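PDB 6ZTI: PlaB phospholipase from Legionella pneumophila, which acts as a virulence-linked phospholipase of the alpha/beta hydrolase class, whose activity is controlled by NAD(H)-mediated tetramerization. Local coordinates for residues I97-G102 / L264-K269; W109-F114 / N177-D182; D184-G189 / K298-Y303; S192-G197 / A224-N229. All blocks are in the same frame, centred on the assembly; numbering follows the deposited sequence.

From the N terminus, interaction 1 opens first, at the end of strand 93-99. It closes much later, at 264-269, in the loop that follows strand 257-261. Interactions 2 and 4 are nested inside the long loop that interaction 1 closes. Interaction 2 joins helices 102-114 and 171-180, and it closes before interaction 3 opens at 184-189. Interaction 3 reaches forward to the start of helix 300-320, so it crosses interaction 1 and encloses interaction 4. Interaction 4 sets strand 191-197 against the short helix 223-226. Interactions 1 and 4 reach the same parallel sheet. W180 of interaction 2 packs on C185 of interaction 3 and M228 of interaction 4, and Y303 of interaction 3 packs on F193 of interaction 4.

Interaction 1 (I97-G102 / L264-K269); sequences ITHSTG and LSHSGK
H99 and S100, where strand 93-99 runs into a tight turn, both meet H266 from the loop after strand 257-261. H99 comes first. Its CG stands anti to the backbone N (chi1 -180°), and this carries the ring out to H266. H99 NE2 donates to H266 O at 3.0 Å, but the bond is bent, at 128°, and weak. The same NE2 lies 3.8 Å above the plane of the H266 ring, over its centre. The two imidazoles are inclined at 33°, an oblique pair with centroids 4.6 Å apart. S267 OG sits near the edge of the H99 ring and forms a weak hydrogen bond with a bound glycerol.

S100 is next. Its OG reaches H266 NE2 at 3.3 Å, in the plane of the imidazole and at its edge. This is a weak hydrogen bond, and either atom could donate. S100 CB also packs on the ring, 3.4 Å from H266 NE2. The other nitrogen of H266, ND1, has a weak hydrogen bond with N218.

The backbone of S100 has a positive phi at a type II' turn from H99 to G102. The bond from G102 N to H99 O, 3.0 Å, closes this turn. T101 packs on W24, and helix 102-114 starts at G102. The sharp strand-turn-helix at S100 fits the nucleophile elbow of alpha/beta hydrolases. H266, from the loop after the last strand of the sheet, is where these enzymes place the active-site histidine. S100 and H266 are therefore probably the nucleophile and histidine of the active site.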
# COMPACT_ATOMS: atom_id res chain seq x y z
N ILE B 97 38.22 -8.74 13.22
CA ILE B 97 37.84 -7.60 14.02
C ILE B 97 36.77 -6.87 13.21
O ILE B 97 37.05 -6.35 12.12
CB ILE B 97 39.03 -6.69 14.33
CG1 ILE B 97 40.10 -7.46 15.12
CG2 ILE B 97 38.58 -5.47 15.08
CD1 ILE B 97 41.45 -6.76 15.17
N THR B 98 35.55 -6.87 13.72
CA THR B 98 34.40 -6.35 12.99
C THR B 98 33.83 -5.12 13.70
O THR B 98 34.03 -4.92 14.90
CB THR B 98 33.31 -7.42 12.86
OG1 THR B 98 32.64 -7.56 14.12
CG2 THR B 98 33.90 -8.79 12.47
N HIS B 99 33.11 -4.30 12.93
CA HIS B 99 32.41 -3.15 13.45
C HIS B 99 31.00 -3.16 12.88
O HIS B 99 30.80 -3.47 11.71
CB HIS B 99 33.14 -1.83 13.10
CG HIS B 99 32.47 -0.60 13.63
ND1 HIS B 99 32.05 0.43 12.80
CD2 HIS B 99 32.15 -0.22 14.89
CE1 HIS B 99 31.50 1.38 13.53
NE2 HIS B 99 31.54 1.02 14.80
N SER B 100 30.03 -2.86 13.75
CA SER B 100 28.64 -2.69 13.34
C SER B 100 28.16 -3.93 12.59
O SER B 100 28.18 -5.03 13.16
CB SER B 100 28.55 -1.38 12.56
OG SER B 100 27.23 -1.09 12.17
N THR B 101 27.71 -3.79 11.35
CA THR B 101 27.12 -4.92 10.64
C THR B 101 28.13 -6.03 10.37
O THR B 101 27.72 -7.17 10.13
CB THR B 101 26.52 -4.45 9.31
OG1 THR B 101 25.87 -3.19 9.50
CG2 THR B 101 25.51 -5.46 8.79
N GLY B 102 29.42 -5.72 10.37
CA GLY B 102 30.41 -6.76 10.13
C GLY B 102 30.29 -7.95 11.07
O GLY B 102 30.64 -9.07 10.70
N LEU B 264 32.95 5.82 24.62
CA LEU B 264 33.05 5.46 23.21
C LEU B 264 31.67 5.42 22.56
O LEU B 264 30.74 4.83 23.11
CB LEU B 264 33.75 4.11 23.07
CG LEU B 264 35.21 4.03 23.53
CD1 LEU B 264 35.71 2.63 23.32
CD2 LEU B 264 36.08 5.01 22.78
N SER B 265 31.55 6.05 21.39
CA SER B 265 30.32 6.09 20.61
C SER B 265 30.46 5.13 19.43
O SER B 265 31.44 4.41 19.30
CB SER B 265 30.03 7.50 20.12
OG SER B 265 31.02 7.94 19.20
N HIS B 266 29.48 5.15 18.53
CA HIS B 266 29.53 4.22 17.40
C HIS B 266 30.58 4.62 16.38
O HIS B 266 31.33 3.76 15.89
CB HIS B 266 28.16 4.13 16.73
CG HIS B 266 28.00 2.92 15.85
ND1 HIS B 266 27.91 1.64 16.36
CD2 HIS B 266 27.89 2.81 14.51
CE1 HIS B 266 27.76 0.79 15.36
NE2 HIS B 266 27.74 1.47 14.23
N SER B 267 30.66 5.91 16.05
CA SER B 267 31.37 6.39 14.88
C SER B 267 32.05 7.71 15.21
O SER B 267 31.87 8.28 16.29
CB SER B 267 30.41 6.56 13.70
OG SER B 267 29.82 5.33 13.36
N GLY B 268 32.83 8.19 14.26
CA GLY B 268 33.40 9.52 14.33
C GLY B 268 34.82 9.51 14.87
O GLY B 268 35.21 8.66 15.68
N LYS B 269 35.61 10.49 14.42
CA LYS B 269 37.00 10.57 14.86
C LYS B 269 37.12 11.03 16.31
O LYS B 269 38.14 10.74 16.96
CB LYS B 269 37.80 11.50 13.93
CG LYS B 269 38.01 10.91 12.53
CD LYS B 269 39.17 11.55 11.80
CE LYS B 269 38.75 12.83 11.09
NZ LYS B 269 39.88 13.38 10.27

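Interaction 2 (W109-F114 / N177-D182); sequences WMDLYF and NESWLD
M110 and D111 of helix 102-114 face S179 and W180 of helix 171-180. The polar half is a short bond. S179 OG donates to D111 OD1 at 2.7 Å. It arrives on the syn side of the carboxylate, 19° out of its plane. D111 has CG anti to the backbone N (chi1 -161°), which turns its carboxylate toward helix 171-180, where S179 OG meets it. Both have further partners. D111 OD1 is hydrogen-bonded to Y183 OH as well, and S179 OG to K115 NZ. Two hydroxyls therefore grip one carboxylate oxygen and fix its place.

The apolar half is M110 against the benzene ring of W180. The methionine starts extended, then bends at chi3 (63°) and brings its methyl to the indole. M110 CE lies 3.5 Å from W180 CH2, oblique to the ring. M110 SD is in the ring plane at the edge, 5.0 Å from the centroid of the six-membered ring. The two side chains cross at about a right angle. The indole has two more partners: Y183 stacks on it and R107 makes a cation-pi contact. The pair is a Met-aromatic contact of the edge type. It joins helix 171-180 to the helix that follows the probable nucleophile elbow in the alpha/beta hydrolase fold.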
# COMPACT_ATOMS: atom_id res chain seq x y z
N TRP B 109 28.29 -15.92 7.91
CA TRP B 109 29.28 -16.73 7.21
C TRP B 109 29.61 -18.00 7.98
O TRP B 109 29.61 -19.10 7.41
CB TRP B 109 30.54 -15.90 6.97
CG TRP B 109 31.70 -16.73 6.53
CD1 TRP B 109 31.92 -17.24 5.28
CD2 TRP B 109 32.80 -17.17 7.34
NE1 TRP B 109 33.09 -17.97 5.27
CE2 TRP B 109 33.65 -17.94 6.52
CE3 TRP B 109 33.14 -16.98 8.68
CZ2 TRP B 109 34.81 -18.52 7.00
CZ3 TRP B 109 34.30 -17.55 9.15
CH2 TRP B 109 35.13 -18.31 8.31
N MET B 110 29.89 -17.87 9.28
CA MET B 110 30.09 -19.05 10.11
C MET B 110 28.90 -20.00 10.00
O MET B 110 29.07 -21.22 9.91
CB MET B 110 30.29 -18.64 11.58
CG MET B 110 31.60 -17.92 11.85
SD MET B 110 31.70 -17.16 13.49
CE MET B 110 31.60 -18.65 14.50
N ASP B 111 27.68 -19.45 9.98
CA ASP B 111 26.49 -20.30 9.97
C ASP B 111 26.35 -20.98 8.61
O ASP B 111 25.97 -22.16 8.54
CB ASP B 111 25.26 -19.46 10.31
CG ASP B 111 24.07 -20.30 10.77
OD1 ASP B 111 24.15 -20.92 11.84
OD2 ASP B 111 23.04 -20.29 10.06
N LEU B 112 26.66 -20.28 7.53
CA LEU B 112 26.48 -20.85 6.20
C LEU B 112 27.48 -21.97 5.93
O LEU B 112 27.14 -22.96 5.27
CB LEU B 112 26.61 -19.76 5.13
CG LEU B 112 25.42 -18.83 4.91
CD1 LEU B 112 25.83 -17.69 4.02
CD2 LEU B 112 24.21 -19.57 4.31
N TYR B 113 28.71 -21.85 6.43
CA TYR B 113 29.80 -22.74 6.04
C TYR B 113 30.29 -23.66 7.15
O TYR B 113 30.94 -24.66 6.83
CB TYR B 113 31.00 -21.92 5.52
CG TYR B 113 30.69 -21.21 4.22
CD1 TYR B 113 30.82 -21.87 3.01
CD2 TYR B 113 30.25 -19.89 4.21
CE1 TYR B 113 30.52 -21.23 1.81
CE2 TYR B 113 29.95 -19.25 3.03
CZ TYR B 113 30.09 -19.93 1.83
OH TYR B 113 29.78 -19.29 0.65
N PHE B 114 29.98 -23.40 8.43
CA PHE B 114 30.62 -24.19 9.48
C PHE B 114 29.71 -24.52 10.66
O PHE B 114 30.21 -24.98 11.69
CB PHE B 114 31.87 -23.46 9.97
CG PHE B 114 32.97 -23.40 8.95
CD1 PHE B 114 33.75 -24.50 8.71
CD2 PHE B 114 33.19 -22.26 8.21
CE1 PHE B 114 34.75 -24.46 7.75
CE2 PHE B 114 34.17 -22.22 7.26
CZ PHE B 114 34.96 -23.32 7.03
N ASN B 177 20.00 -15.70 14.91
CA ASN B 177 20.28 -15.74 16.34
C ASN B 177 19.66 -16.95 17.00
O ASN B 177 20.20 -17.44 18.00
CB ASN B 177 19.79 -14.45 16.96
CG ASN B 177 20.62 -13.28 16.54
OD1 ASN B 177 21.73 -13.44 15.99
ND2 ASN B 177 20.12 -12.09 16.77
N GLU B 178 18.56 -17.47 16.46
CA GLU B 178 18.05 -18.73 16.98
C GLU B 178 19.00 -19.87 16.64
O GLU B 178 19.26 -20.74 17.48
CB GLU B 178 16.66 -19.00 16.43
CG GLU B 178 16.12 -20.35 16.84
CD GLU B 178 14.64 -20.53 16.56
OE1 GLU B 178 14.12 -19.87 15.63
OE2 GLU B 178 14.00 -21.34 17.27
N SER B 179 19.55 -19.87 15.43
CA SER B 179 20.61 -20.81 15.11
C SER B 179 21.74 -20.73 16.13
O SER B 179 22.25 -21.75 16.59
CB SER B 179 21.15 -20.56 13.70
OG SER B 179 22.02 -21.59 13.28
N TRP B 180 22.14 -19.51 16.50
CA TRP B 180 23.33 -19.34 17.33
C TRP B 180 23.10 -19.81 18.75
O TRP B 180 24.08 -19.96 19.49
CB TRP B 180 23.80 -17.89 17.29
CG TRP B 180 24.89 -17.70 16.27
CD1 TRP B 180 24.74 -17.69 14.92
CD2 TRP B 180 26.29 -17.53 16.53
NE1 TRP B 180 25.96 -17.51 14.31
CE2 TRP B 180 26.93 -17.43 15.28
CE3 TRP B 180 27.07 -17.47 17.69
CZ2 TRP B 180 28.31 -17.25 15.15
CZ3 TRP B 180 28.45 -17.29 17.56
CH2 TRP B 180 29.05 -17.19 16.31
N LEU B 181 21.85 -20.07 19.14
CA LEU B 181 21.60 -20.69 20.44
C LEU B 181 22.35 -22.01 20.59
O LEU B 181 22.74 -22.38 21.71
CB LEU B 181 20.10 -20.91 20.64
CG LEU B 181 19.34 -19.61 20.85
CD1 LEU B 181 17.87 -19.79 20.60
CD2 LEU B 181 19.56 -19.07 22.27
N ASP B 182 22.58 -22.73 19.50
CA ASP B 182 23.21 -24.05 19.54
C ASP B 182 24.74 -24.00 19.45
O ASP B 182 25.38 -25.05 19.52
CB ASP B 182 22.67 -24.93 18.41
CG ASP B 182 21.16 -25.05 18.45
OD1 ASP B 182 20.62 -25.32 19.54
OD2 ASP B 182 20.52 -24.87 17.39

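Interaction 3 (D184-G189 / K298-Y303); sequences DCTANG and KSRDSY
At the capped N-terminal end of helix 300-320, T186 packs on R300 and Y303, and A187 on R300. T186 and A187 form a 3-10 turn. S299 is the N-cap residue of the helix. Before it, K298 N donates to S302 OG at 3.2 Å. S299 OG and S302 OG also share a hydrogen bond of 2.8 Å, and either could donate.

R300 follows. Its chain bends at chi2 and chi3, which turns one face of the guanidinium onto T186 CG2. This methyl lies toward the rim of the group, with T186 CG2 3.1 Å from R300 NH1. A187 CA touches the other terminal nitrogen, NH2. The arginine does not contact D184 directly. Two waters span the gap: one links R300 NH1 to D184 OD1, the second links NH2 to OD2. D184 OD1 has another role, since A187 N donates to it at 3.2 Å in an Asx motif. This ties the carboxylate to its own turn.

Y303 comes one helical turn after R300. Its OH reaches the strands of the parallel sheet, with hydrogen bonds to S192 O and A257 N. Nearer the backbone the ring lies beside the threonine: T186 OG1 is 3.5 Å from Y303 CE2, oblique to the ring plane.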
# COMPACT_ATOMS: atom_id res chain seq x y z
N ASP B 184 28.69 -23.50 20.40
CA ASP B 184 29.66 -23.46 21.50
C ASP B 184 31.00 -23.15 20.87
O ASP B 184 31.80 -24.04 20.57
CB ASP B 184 29.71 -24.74 22.31
CG ASP B 184 30.34 -24.53 23.69
OD1 ASP B 184 31.10 -23.55 23.86
OD2 ASP B 184 30.10 -25.33 24.61
N CYS B 185 31.25 -21.85 20.66
CA CYS B 185 32.51 -21.42 20.05
C CYS B 185 33.69 -21.84 20.92
O CYS B 185 34.64 -22.46 20.43
CB CYS B 185 32.49 -19.91 19.85
SG CYS B 185 31.24 -19.28 18.71
N THR B 186 33.63 -21.52 22.21
CA THR B 186 34.76 -21.79 23.08
C THR B 186 35.16 -23.26 23.04
O THR B 186 36.35 -23.59 22.96
CB THR B 186 34.43 -21.36 24.50
OG1 THR B 186 33.98 -20.00 24.46
CG2 THR B 186 35.65 -21.44 25.38
N ALA B 187 34.18 -24.16 23.06
CA ALA B 187 34.49 -25.58 23.06
C ALA B 187 35.17 -26.01 21.77
O ALA B 187 35.89 -27.02 21.77
CB ALA B 187 33.22 -26.39 23.26
N ASN B 188 34.95 -25.28 20.68
CA ASN B 188 35.53 -25.57 19.38
C ASN B 188 36.76 -24.73 19.10
O ASN B 188 37.23 -24.70 17.96
CB ASN B 188 34.48 -25.36 18.28
CG ASN B 188 33.46 -26.47 18.23
OD1 ASN B 188 33.70 -27.52 17.63
ND2 ASN B 188 32.30 -26.25 18.84
N GLY B 189 37.29 -24.04 20.10
CA GLY B 189 38.51 -23.29 19.91
C GLY B 189 38.32 -21.99 19.17
O GLY B 189 39.29 -21.46 18.62
N LYS B 298 44.34 -17.72 24.25
CA LYS B 298 44.74 -18.95 23.59
C LYS B 298 44.16 -20.20 24.25
O LYS B 298 44.54 -21.31 23.89
CB LYS B 298 46.27 -19.06 23.54
CG LYS B 298 46.93 -18.05 22.61
CD LYS B 298 48.41 -18.32 22.44
CE LYS B 298 49.04 -17.37 21.45
NZ LYS B 298 50.46 -17.73 21.14
N SER B 299 43.25 -20.05 25.21
CA SER B 299 42.78 -21.19 25.98
C SER B 299 41.46 -20.84 26.64
O SER B 299 41.10 -19.67 26.77
CB SER B 299 43.79 -21.59 27.05
OG SER B 299 43.86 -20.55 28.02
N ARG B 300 40.78 -21.89 27.12
CA ARG B 300 39.58 -21.69 27.92
C ARG B 300 39.87 -20.84 29.15
O ARG B 300 39.08 -19.96 29.52
CB ARG B 300 39.01 -23.07 28.30
CG ARG B 300 37.86 -23.06 29.32
CD ARG B 300 36.51 -22.84 28.68
NE ARG B 300 36.07 -23.98 27.89
CZ ARG B 300 34.88 -24.07 27.30
NH1 ARG B 300 34.01 -23.09 27.43
NH2 ARG B 300 34.57 -25.15 26.59
N ASP B 301 41.02 -21.08 29.79
CA ASP B 301 41.34 -20.40 31.04
C ASP B 301 41.57 -18.91 30.82
O ASP B 301 41.04 -18.08 31.56
CB ASP B 301 42.58 -21.03 31.67
CG ASP B 301 42.39 -22.49 32.03
OD1 ASP B 301 41.45 -22.80 32.79
OD2 ASP B 301 43.16 -23.33 31.52
N SER B 302 42.39 -18.56 29.83
CA SER B 302 42.61 -17.16 29.53
C SER B 302 41.33 -16.48 29.06
O SER B 302 41.10 -15.31 29.37
CB SER B 302 43.71 -17.02 28.48
OG SER B 302 43.49 -17.90 27.38
N TYR B 303 40.48 -17.21 28.33
CA TYR B 303 39.21 -16.66 27.89
C TYR B 303 38.33 -16.31 29.07
O TYR B 303 37.78 -15.21 29.14
CB TYR B 303 38.49 -17.65 26.97
CG TYR B 303 37.19 -17.11 26.39
CD1 TYR B 303 37.20 -16.13 25.42
CD2 TYR B 303 35.96 -17.60 26.82
CE1 TYR B 303 36.02 -15.63 24.88
CE2 TYR B 303 34.78 -17.12 26.28
CZ TYR B 303 34.82 -16.13 25.30
OH TYR B 303 33.66 -15.63 24.76
O HOH W 1 31.35 -22.41 26.30
O HOH W 2 31.65 -25.68 26.61

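Interaction 4 (S192-G197 / A224-N229)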
# COMPACT_ATOMS: atom_id res chain seq x y z
N SER B 192 35.29 -15.81 20.92
CA SER B 192 34.41 -14.75 20.46
C SER B 192 34.21 -13.69 21.55
O SER B 192 34.10 -14.01 22.73
CB SER B 192 33.06 -15.35 20.07
OG SER B 192 32.26 -14.37 19.45
N PHE B 193 34.16 -12.42 21.13
CA PHE B 193 34.06 -11.31 22.07
C PHE B 193 33.17 -10.22 21.48
O PHE B 193 33.18 -9.97 20.27
CB PHE B 193 35.43 -10.68 22.38
CG PHE B 193 36.53 -11.67 22.59
CD1 PHE B 193 37.09 -12.35 21.52
CD2 PHE B 193 37.04 -11.90 23.86
CE1 PHE B 193 38.10 -13.25 21.71
CE2 PHE B 193 38.07 -12.81 24.06
CZ PHE B 193 38.60 -13.48 22.98
N VAL B 194 32.43 -9.54 22.36
CA VAL B 194 31.68 -8.34 22.00
C VAL B 194 32.20 -7.19 22.84
O VAL B 194 32.26 -7.28 24.07
CB VAL B 194 30.17 -8.52 22.20
CG1 VAL B 194 29.46 -7.17 22.06
CG2 VAL B 194 29.63 -9.56 21.18
N LEU B 195 32.61 -6.12 22.18
CA LEU B 195 32.95 -4.89 22.86
C LEU B 195 32.06 -3.78 22.31
O LEU B 195 31.83 -3.71 21.11
CB LEU B 195 34.42 -4.54 22.66
CG LEU B 195 35.45 -5.59 23.11
CD1 LEU B 195 36.86 -5.18 22.69
CD2 LEU B 195 35.42 -5.79 24.60
N THR B 196 31.55 -2.93 23.19
CA THR B 196 30.80 -1.79 22.71
C THR B 196 30.90 -0.66 23.72
O THR B 196 31.48 -0.81 24.80
CB THR B 196 29.34 -2.16 22.43
OG1 THR B 196 28.72 -1.13 21.65
CG2 THR B 196 28.63 -2.34 23.71
N GLY B 197 30.34 0.49 23.34
CA GLY B 197 30.29 1.64 24.22
C GLY B 197 28.86 2.13 24.29
O GLY B 197 27.98 1.66 23.56
N ALA B 224 22.21 -3.53 24.72
CA ALA B 224 21.57 -4.82 24.82
C ALA B 224 21.48 -5.52 23.47
O ALA B 224 21.49 -6.75 23.41
CB ALA B 224 20.16 -4.69 25.42
N ALA B 225 21.40 -4.75 22.37
CA ALA B 225 21.36 -5.37 21.06
C ALA B 225 22.72 -5.84 20.56
O ALA B 225 22.78 -6.47 19.49
CB ALA B 225 20.77 -4.42 20.03
N THR B 226 23.81 -5.54 21.27
CA THR B 226 25.11 -6.07 20.87
C THR B 226 25.42 -7.42 21.52
O THR B 226 26.23 -8.18 20.98
CB THR B 226 26.26 -5.12 21.22
OG1 THR B 226 26.47 -5.08 22.64
CG2 THR B 226 26.02 -3.71 20.72
N ASN B 227 24.79 -7.71 22.65
CA ASN B 227 25.23 -8.79 23.52
C ASN B 227 24.84 -10.14 22.94
O ASN B 227 23.66 -10.40 22.67
CB ASN B 227 24.61 -8.61 24.90
CG ASN B 227 25.39 -9.30 25.98
OD1 ASN B 227 26.15 -10.23 25.73
ND2 ASN B 227 25.19 -8.86 27.21
N MET B 228 25.81 -11.03 22.78
CA MET B 228 25.51 -12.39 22.35
C MET B 228 25.12 -13.32 23.49
O MET B 228 24.93 -14.51 23.26
CB MET B 228 26.71 -12.96 21.60
CG MET B 228 26.88 -12.32 20.25
SD MET B 228 25.52 -12.63 19.13
CE MET B 228 25.59 -14.42 19.04
N ASN B 229 25.03 -12.80 24.72
CA ASN B 229 24.45 -13.52 25.85
C ASN B 229 22.97 -13.17 25.87
O ASN B 229 22.60 -12.06 26.25
CB ASN B 229 25.13 -13.14 27.16
CG ASN B 229 26.63 -13.44 27.17
OD1 ASN B 229 27.04 -14.60 27.17
ND2 ASN B 229 27.43 -12.40 27.22
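V194 and T196 project from the same side of strand 191-197. V194 packs on T226 and M228, T196 on T226. Each strand side chain runs at a slant to T226, while V194 and M228 cross at about a right angle. V194 spreads its two methyls. CG1, anti to the backbone N (chi1 169°), sits 3.6 Å from T226 O and also touches T226 OG1. CG2 also lies against T226 O and reaches M228 CG at 4.0 Å.

The two threonines meet with methyl against hydroxyl, twice. T196 CG2 is 3.6 Å from T226 OG1, and T196 OG1 is 3.8 Å from T226 CG2. The T226 hydroxyl is already hydrogen-bonded to V223 O, so it meets the strand through van der Waals contact. T226 O, in contact with both V194 methyls, accepts from N133 ND2. N227 points its CB away from the strand, and its OD1 closes an Asx turn with N229 N.

Strand 191-197 lies between strands 123-129 and 257-261 of the parallel sheet. V194 and T226 both touch F258 of the latter. F193 and L195 point away from this contact and pack on helix 286-296.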